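Local coordinates for protein 5-carboxymethyl-2-hydroxymuconate semialdehyde dehydrogenase (Thermus thermophilus, PDB 2D4E) that probably catalyses the NAD-dependent oxidation of 5-carboxymethyl-2-hydroxymuconate semialdehyde to the corresponding carboxylic acid, at residues 31-45 with 56-69. Numbering follows the deposited sequence.
Sequences IAGEFVPSESGETFP and GVAARGGEREVDRA
E65, in the first turn of helix 63-80, reaches with its carboxylate the backbone of the 38-41 turn. Followed outward, its CB lies 4.2 Å from I31 CD1, which also rests on the E65 carbonyl; CG and CD then pass beside S38 CA. A bend at chi2 (72°) folds the carboxylate back between the 38-41 turn and the helix start, where each oxygen takes a backbone amide. OE1 accepts from E39 N at 2.7 Å, almost head-on with an N-H...O angle of 162°, and from a water held by S40 N. OE2 accepts from the N-cap amide, G62 N, at 2.7 Å, on the anti side and tilted out of the carboxylate plane: half a capping box, glycine having no side chain to return the bond. With the carboxylate gone, as in an alanine here, the amides of E39 and G62 would probably lose their acceptor and the type I turn S38-G41 could drift from the helix start.

From within the same turn E39 divides its carboxylate between two arginines: OE2 pairs with R64 NH1 at 3.2 Å, and OE1 meets R68 NH1 in a weak bond.

S38 OG donates to R60 O at 2.8 Å from above the carbonyl plane, and also bonds H29. In the antiparallel hairpin of strands 43-48 and 53-59, A58 CB sits over the ring of its hydrogen-bonded partner F44, 4.1 Å from the centroid. R60 N bonds E42 O; its guanidinium, salt-bridged to E231, meets the E42 carboxylate only through a long pairing of charges.

Buried carboxylate-to-amide bonds at E65 thus tie both the 38-41 turn and the hairpin-to-helix connection to the first helical turn, probably at the edge of the NAD-binding half of the fold, while the E39 ion pairs lie toward solvent.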
ATOM      1  N   ILE C  31      27.386 -23.538  16.601  1.00 22.36           N
ATOM      2  CA  ILE C  31      28.112 -22.301  16.374  1.00 23.10           C
ATOM      3  C   ILE C  31      29.031 -22.397  15.167  1.00 25.13           C
ATOM      4  O   ILE C  31      29.724 -23.398  14.978  1.00 26.25           O
ATOM      5  CB  ILE C  31      28.933 -21.945  17.631  1.00 21.48           C
ATOM      6  CG1 ILE C  31      27.983 -21.808  18.826  1.00 19.62           C
ATOM      7  CG2 ILE C  31      29.726 -20.669  17.402  1.00 24.22           C
ATOM      8  CD1 ILE C  31      28.670 -21.648  20.155  1.00 19.89           C
ATOM      9  N   ALA C  32      29.023 -21.354  14.345  1.00 25.28           N
ATOM     10  CA  ALA C  32      29.858 -21.311  13.155  1.00 23.59           C
ATOM     11  C   ALA C  32      29.799 -22.620  12.359  1.00 27.20           C
ATOM     12  O   ALA C  32      30.830 -23.153  11.944  1.00 28.84           O
ATOM     13  CB  ALA C  32      31.301 -20.995  13.548  1.00 15.26           C
ATOM     14  N   GLY C  33      28.593 -23.147  12.169  1.00 25.37           N
ATOM     15  CA  GLY C  33      28.426 -24.365  11.390  1.00 24.75           C
ATOM     16  C   GLY C  33      28.731 -25.724  12.006  1.00 23.40           C
ATOM     17  O   GLY C  33      28.816 -26.709  11.278  1.00 23.04           O
ATOM     18  N   GLU C  34      28.876 -25.796  13.325  1.00 24.85           N
ATOM     19  CA  GLU C  34      29.177 -27.066  13.986  1.00 29.04           C
ATOM     20  C   GLU C  34      28.516 -27.188  15.353  1.00 28.64           C
ATOM     21  O   GLU C  34      28.295 -26.183  16.035  1.00 20.08           O
ATOM     22  CB  GLU C  34      30.690 -27.225  14.193  1.00 32.13           C
ATOM     23  CG  GLU C  34      31.524 -27.342  12.931  1.00 49.74           C
ATOM     24  CD  GLU C  34      32.999 -27.562  13.241  1.00 63.05           C
ATOM     25  OE1 GLU C  34      33.805 -27.647  12.285  1.00 66.99           O
ATOM     26  OE2 GLU C  34      33.351 -27.651  14.444  1.00 63.79           O
ATOM     27  N   PHE C  35      28.207 -28.420  15.754  1.00 22.59           N
ATOM     28  CA  PHE C  35      27.635 -28.646  17.074  1.00 23.88           C
ATOM     29  C   PHE C  35      28.801 -28.716  18.050  1.00 23.23           C
ATOM     30  O   PHE C  35      29.755 -29.458  17.833  1.00 22.06           O
ATOM     31  CB  PHE C  35      26.836 -29.949  17.125  1.00 23.59           C
ATOM     32  CG  PHE C  35      25.490 -29.849  16.474  1.00 26.04           C
ATOM     33  CD1 PHE C  35      25.300 -30.280  15.165  1.00 24.45           C
ATOM     34  CD2 PHE C  35      24.418 -29.280  17.158  1.00 21.46           C
ATOM     35  CE1 PHE C  35      24.054 -30.142  14.545  1.00 29.60           C
ATOM     36  CE2 PHE C  35      23.174 -29.138  16.550  1.00 19.62           C
ATOM     37  CZ  PHE C  35      22.990 -29.567  15.243  1.00 24.53           C
ATOM     38  N   VAL C  36      28.731 -27.929  19.116  1.00 24.26           N
ATOM     39  CA  VAL C  36      29.798 -27.912  20.103  1.00 23.88           C
ATOM     40  C   VAL C  36      29.259 -27.737  21.514  1.00 25.33           C
ATOM     41  O   VAL C  36      28.181 -27.176  21.714  1.00 23.75           O
ATOM     42  CB  VAL C  36      30.792 -26.757  19.842  1.00 25.76           C
ATOM     43  CG1 VAL C  36      31.377 -26.868  18.438  1.00 22.68           C
ATOM     44  CG2 VAL C  36      30.088 -25.418  20.038  1.00 22.25           C
ATOM     45  N   PRO C  37      30.010 -28.224  22.515  1.00 26.51           N
ATOM     46  CA  PRO C  37      29.611 -28.112  23.917  1.00 24.88           C
ATOM     47  C   PRO C  37      30.116 -26.771  24.417  1.00 26.25           C
ATOM     48  O   PRO C  37      30.756 -26.031  23.671  1.00 23.58           O
ATOM     49  CB  PRO C  37      30.362 -29.260  24.569  1.00 25.74           C
ATOM     50  CG  PRO C  37      31.676 -29.199  23.843  1.00 27.92           C
ATOM     51  CD  PRO C  37      31.238 -29.035  22.389  1.00 28.56           C
ATOM     52  N   SER C  38      29.829 -26.452  25.671  1.00 26.03           N
ATOM     53  CA  SER C  38      30.322 -25.208  26.239  1.00 25.70           C
ATOM     54  C   SER C  38      31.804 -25.460  26.511  1.00 31.13           C
ATOM     55  O   SER C  38      32.210 -26.607  26.699  1.00 29.77           O
ATOM     56  CB  SER C  38      29.593 -24.897  27.541  1.00 23.86           C
ATOM     57  OG  SER C  38      28.200 -24.804  27.318  1.00 31.05           O
ATOM     58  N   GLU C  39      32.615 -24.406  26.521  1.00 30.37           N
ATOM     59  CA  GLU C  39      34.041 -24.578  26.769  1.00 31.54           C
ATOM     60  C   GLU C  39      34.289 -25.147  28.161  1.00 31.34           C
ATOM     61  O   GLU C  39      35.272 -25.852  28.383  1.00 32.94           O
ATOM     62  CB  GLU C  39      34.777 -23.245  26.599  1.00 34.40           C
ATOM     63  CG  GLU C  39      34.690 -22.683  25.181  1.00 36.73           C
ATOM     64  CD  GLU C  39      35.434 -21.367  25.007  1.00 42.42           C
ATOM     65  OE1 GLU C  39      35.261 -20.730  23.945  1.00 41.43           O
ATOM     66  OE2 GLU C  39      36.191 -20.972  25.921  1.00 42.41           O
ATOM     67  N   SER C  40      33.385 -24.856  29.091  1.00 32.20           N
ATOM     68  CA  SER C  40      33.508 -25.340  30.463  1.00 29.76           C
ATOM     69  C   SER C  40      33.096 -26.809  30.583  1.00 29.91           C
ATOM     70  O   SER C  40      33.365 -27.455  31.596  1.00 31.05           O
ATOM     71  CB  SER C  40      32.638 -24.498  31.403  1.00 30.94           C
ATOM     72  OG  SER C  40      31.262 -24.793  31.223  1.00 30.71           O
ATOM     73  N   GLY C  41      32.439 -27.328  29.550  1.00 27.45           N
ATOM     74  CA  GLY C  41      31.994 -28.710  29.572  1.00 26.57           C
ATOM     75  C   GLY C  41      30.726 -28.893  30.393  1.00 26.35           C
ATOM     76  O   GLY C  41      30.150 -29.980  30.438  1.00 27.34           O
ATOM     77  N   GLU C  42      30.291 -27.823  31.042  1.00 23.91           N
ATOM     78  CA  GLU C  42      29.097 -27.856  31.872  1.00 26.13           C
ATOM     79  C   GLU C  42      27.807 -28.088  31.090  1.00 27.08           C
ATOM     80  O   GLU C  42      27.683 -27.698  29.926  1.00 25.77           O
ATOM     81  CB  GLU C  42      28.973 -26.552  32.662  1.00 25.93           C
ATOM     82  CG  GLU C  42      29.945 -26.431  33.820  1.00 38.13           C
ATOM     83  CD  GLU C  42      29.751 -25.147  34.609  1.00 49.43           C
ATOM     84  OE1 GLU C  42      28.588 -24.812  34.928  1.00 50.19           O
ATOM     85  OE2 GLU C  42      30.761 -24.478  34.919  1.00 57.09           O
ATOM     86  N   THR C  43      26.850 -28.733  31.749  1.00 23.04           N
ATOM     87  CA  THR C  43      25.552 -29.003  31.151  1.00 25.51           C
ATOM     88  C   THR C  43      24.484 -28.811  32.221  1.00 23.63           C
ATOM     89  O   THR C  43      24.796 -28.661  33.402  1.00 25.38           O
ATOM     90  CB  THR C  43      25.444 -30.459  30.623  1.00 27.94           C
ATOM     91  OG1 THR C  43      25.585 -31.375  31.713  1.00 25.35           O
ATOM     92  CG2 THR C  43      26.515 -30.744  29.580  1.00 26.87           C
ATOM     93  N   PHE C  44      23.226 -28.798  31.799  1.00 22.18           N
ATOM     94  CA  PHE C  44      22.113 -28.662  32.726  1.00 21.32           C
ATOM     95  C   PHE C  44      21.031 -29.631  32.258  1.00 20.20           C
ATOM     96  O   PHE C  44      20.860 -29.863  31.060  1.00 22.27           O
ATOM     97  CB  PHE C  44      21.606 -27.210  32.768  1.00 22.39           C
ATOM     98  CG  PHE C  44      20.946 -26.743  31.496  1.00 25.71           C
ATOM     99  CD1 PHE C  44      19.574 -26.900  31.309  1.00 21.47           C
ATOM    100  CD2 PHE C  44      21.694 -26.128  30.495  1.00 18.42           C
ATOM    101  CE1 PHE C  44      18.957 -26.449  30.145  1.00 21.63           C
ATOM    102  CE2 PHE C  44      21.085 -25.673  29.326  1.00 22.71           C
ATOM    103  CZ  PHE C  44      19.714 -25.833  29.151  1.00 17.23           C
ATOM    104  N   PRO C  45      20.298 -30.228  33.200  1.00 21.12           N
ATOM    105  CA  PRO C  45      19.251 -31.177  32.822  1.00 19.60           C
ATOM    106  C   PRO C  45      17.903 -30.553  32.498  1.00 21.55           C
ATOM    107  O   PRO C  45      17.612 -29.421  32.890  1.00 22.55           O
ATOM    108  CB  PRO C  45      19.163 -32.068  34.045  1.00 18.52           C
ATOM    109  CG  PRO C  45      19.306 -31.051  35.163  1.00 22.49           C
ATOM    110  CD  PRO C  45      20.424 -30.130  34.668  1.00 16.93           C
ATOM    111  N   GLY C  56      17.287 -35.669  29.605  1.00 22.56           N
ATOM    112  CA  GLY C  56      18.617 -35.578  29.047  1.00 24.33           C
ATOM    113  C   GLY C  56      19.247 -34.286  29.514  1.00 25.19           C
ATOM    114  O   GLY C  56      18.735 -33.636  30.434  1.00 19.70           O
ATOM    115  N   VAL C  57      20.354 -33.903  28.889  1.00 22.98           N
ATOM    116  CA  VAL C  57      21.043 -32.684  29.276  1.00 23.24           C
ATOM    117  C   VAL C  57      21.375 -31.811  28.073  1.00 22.14           C
ATOM    118  O   VAL C  57      21.455 -32.292  26.945  1.00 23.79           O
ATOM    119  CB  VAL C  57      22.352 -33.018  30.046  1.00 25.61           C
ATOM    120  CG1 VAL C  57      22.035 -33.908  31.245  1.00 23.58           C
ATOM    121  CG2 VAL C  57      23.345 -33.716  29.125  1.00 25.59           C
ATOM    122  N   ALA C  58      21.562 -30.520  28.322  1.00 22.98           N
ATOM    123  CA  ALA C  58      21.901 -29.577  27.269  1.00 21.48           C
ATOM    124  C   ALA C  58      23.105 -28.760  27.722  1.00 22.03           C
ATOM    125  O   ALA C  58      23.246 -28.466  28.910  1.00 23.47           O
ATOM    126  CB  ALA C  58      20.714 -28.656  26.987  1.00 22.03           C
ATOM    127  N   ALA C  59      23.969 -28.397  26.776  1.00 23.51           N
ATOM    128  CA  ALA C  59      25.160 -27.606  27.085  1.00 22.40           C
ATOM    129  C   ALA C  59      24.781 -26.290  27.766  1.00 24.67           C
ATOM    130  O   ALA C  59      23.855 -25.597  27.335  1.00 25.94           O
ATOM    131  CB  ALA C  59      25.945 -27.328  25.809  1.00 24.16           C
ATOM    132  N   ARG C  60      25.499 -25.947  28.830  1.00 20.25           N
ATOM    133  CA  ARG C  60      25.227 -24.722  29.565  1.00 23.51           C
ATOM    134  C   ARG C  60      26.066 -23.582  29.009  1.00 25.47           C
ATOM    135  O   ARG C  60      27.188 -23.349  29.454  1.00 27.11           O
ATOM    136  CB  ARG C  60      25.527 -24.927  31.051  1.00 21.88           C
ATOM    137  CG  ARG C  60      25.164 -23.745  31.932  1.00 23.03           C
ATOM    138  CD  ARG C  60      25.255 -24.118  33.398  1.00 23.17           C
ATOM    139  NE  ARG C  60      24.961 -22.986  34.272  1.00 31.94           N
ATOM    140  CZ  ARG C  60      24.883 -23.066  35.596  1.00 33.55           C
ATOM    141  NH1 ARG C  60      25.077 -24.228  36.205  1.00 34.88           N
ATOM    142  NH2 ARG C  60      24.616 -21.985  36.314  1.00 33.02           N
ATOM    143  N   GLY C  61      25.506 -22.873  28.033  1.00 28.01           N
ATOM    144  CA  GLY C  61      26.214 -21.774  27.398  1.00 27.58           C
ATOM    145  C   GLY C  61      26.327 -20.502  28.213  1.00 24.29           C
ATOM    146  O   GLY C  61      25.437 -20.166  28.995  1.00 22.23           O
ATOM    147  N   GLY C  62      27.436 -19.793  28.017  1.00 25.11           N
ATOM    148  CA  GLY C  62      27.673 -18.549  28.728  1.00 25.09           C
ATOM    149  C   GLY C  62      28.205 -17.477  27.793  1.00 26.09           C
ATOM    150  O   GLY C  62      28.088 -17.602  26.573  1.00 28.29           O
ATOM    151  N   GLU C  63      28.796 -16.430  28.364  1.00 24.54           N
ATOM    152  CA  GLU C  63      29.347 -15.317  27.596  1.00 24.70           C
ATOM    153  C   GLU C  63      30.243 -15.741  26.447  1.00 22.00           C
ATOM    154  O   GLU C  63      30.187 -15.159  25.370  1.00 22.39           O
ATOM    155  CB  GLU C  63      30.152 -14.390  28.506  1.00 31.97           C
ATOM    156  CG  GLU C  63      29.364 -13.776  29.645  1.00 46.21           C
ATOM    157  CD  GLU C  63      30.208 -12.834  30.490  1.00 56.04           C
ATOM    158  OE1 GLU C  63      29.695 -12.330  31.514  1.00 61.94           O
ATOM    159  OE2 GLU C  63      31.383 -12.596  30.130  1.00 57.06           O
ATOM    160  N   ARG C  64      31.080 -16.745  26.685  1.00 24.40           N
ATOM    161  CA  ARG C  64      32.005 -17.232  25.667  1.00 25.05           C
ATOM    162  C   ARG C  64      31.326 -17.891  24.476  1.00 20.65           C
ATOM    163  O   ARG C  64      31.713 -17.666  23.329  1.00 21.23           O
ATOM    164  CB  ARG C  64      33.004 -18.212  26.290  1.00 29.21           C
ATOM    165  CG  ARG C  64      34.207 -17.541  26.914  1.00 39.06           C
ATOM    166  CD  ARG C  64      35.162 -18.558  27.512  1.00 47.95           C
ATOM    167  NE  ARG C  64      36.500 -17.995  27.664  1.00 61.04           N
ATOM    168  CZ  ARG C  64      37.298 -17.682  26.646  1.00 64.42           C
ATOM    169  NH1 ARG C  64      36.904 -17.891  25.394  1.00 64.65           N
ATOM    170  NH2 ARG C  64      38.499 -17.170  26.879  1.00 68.65           N
ATOM    171  N   GLU C  65      30.323 -18.716  24.739  1.00 19.03           N
ATOM    172  CA  GLU C  65      29.619 -19.377  23.652  1.00 19.36           C
ATOM    173  C   GLU C  65      28.810 -18.328  22.887  1.00 14.99           C
ATOM    174  O   GLU C  65      28.743 -18.344  21.651  1.00 17.44           O
ATOM    175  CB  GLU C  65      28.714 -20.489  24.203  1.00 19.24           C
ATOM    176  CG  GLU C  65      29.488 -21.692  24.767  1.00 21.41           C
ATOM    177  CD  GLU C  65      30.197 -21.403  26.089  1.00 22.04           C
ATOM    178  OE1 GLU C  65      31.198 -22.093  26.383  1.00 22.05           O
ATOM    179  OE2 GLU C  65      29.747 -20.501  26.839  1.00 22.47           O
ATOM    180  N   VAL C  66      28.218 -17.396  23.624  1.00 17.58           N
ATOM    181  CA  VAL C  66      27.438 -16.338  22.999  1.00 17.82           C
ATOM    182  C   VAL C  66      28.343 -15.466  22.128  1.00 19.27           C
ATOM    183  O   VAL C  66      27.972 -15.097  21.011  1.00 23.20           O
ATOM    184  CB  VAL C  66      26.732 -15.464  24.061  1.00 17.08           C
ATOM    185  CG1 VAL C  66      26.117 -14.217  23.409  1.00 16.83           C
ATOM    186  CG2 VAL C  66      25.648 -16.280  24.744  1.00 17.12           C
ATOM    187  N   ASP C  67      29.535 -15.147  22.629  1.00 20.44           N
ATOM    188  CA  ASP C  67      30.466 -14.316  21.870  1.00 21.89           C
ATOM    189  C   ASP C  67      30.823 -14.985  20.538  1.00 21.48           C
ATOM    190  O   ASP C  67      30.824 -14.344  19.492  1.00 24.36           O
ATOM    191  CB  ASP C  67      31.728 -14.042  22.699  1.00 23.79           C
ATOM    192  CG  ASP C  67      32.717 -13.142  21.980  1.00 25.94           C
ATOM    193  OD1 ASP C  67      32.322 -12.053  21.520  1.00 24.87           O
ATOM    194  OD2 ASP C  67      33.898 -13.521  21.876  1.00 33.36           O
ATOM    195  N   ARG C  68      31.105 -16.285  20.577  1.00 24.92           N
ATOM    196  CA  ARG C  68      31.438 -17.020  19.365  1.00 20.06           C
ATOM    197  C   ARG C  68      30.256 -17.062  18.393  1.00 21.02           C
ATOM    198  O   ARG C  68      30.437 -16.932  17.183  1.00 22.58           O
ATOM    199  CB  ARG C  68      31.882 -18.443  19.720  1.00 24.96           C
ATOM    200  CG  ARG C  68      33.266 -18.522  20.352  1.00 24.58           C
ATOM    201  CD  ARG C  68      33.488 -19.861  21.058  1.00 27.06           C
ATOM    202  NE  ARG C  68      33.360 -21.001  20.150  1.00 31.17           N
ATOM    203  CZ  ARG C  68      33.323 -22.273  20.543  1.00 33.92           C
ATOM    204  NH1 ARG C  68      33.403 -22.580  21.834  1.00 31.34           N
ATOM    205  NH2 ARG C  68      33.203 -23.242  19.644  1.00 31.50           N
ATOM    206  N   ALA C  69      29.046 -17.240  18.922  1.00 21.92           N
ATOM    207  CA  ALA C  69      27.844 -17.291  18.085  1.00 18.78           C
ATOM    208  C   ALA C  69      27.586 -15.944  17.421  1.00 17.58           C
ATOM    209  O   ALA C  69      27.282 -15.882  16.232  1.00 17.30           O
ATOM    210  CB  ALA C  69      26.634 -17.689  18.921  1.00 13.22           C
TER
HETATM  211  O   HOH W   1      32.415 -23.256  16.726  1.00 32.04           O
HETATM  212  O   HOH W   2      33.111 -25.439  22.670  1.00 32.31           O
HETATM  213  O   HOH W   3      32.118 -22.151  28.968  1.00 26.65           O
HETATM  214  O   HOH W   4      29.510 -22.340  30.998  1.00 46.57           O
HETATM  215  O   HOH W   5      24.268 -27.191  35.400  1.00 38.97           O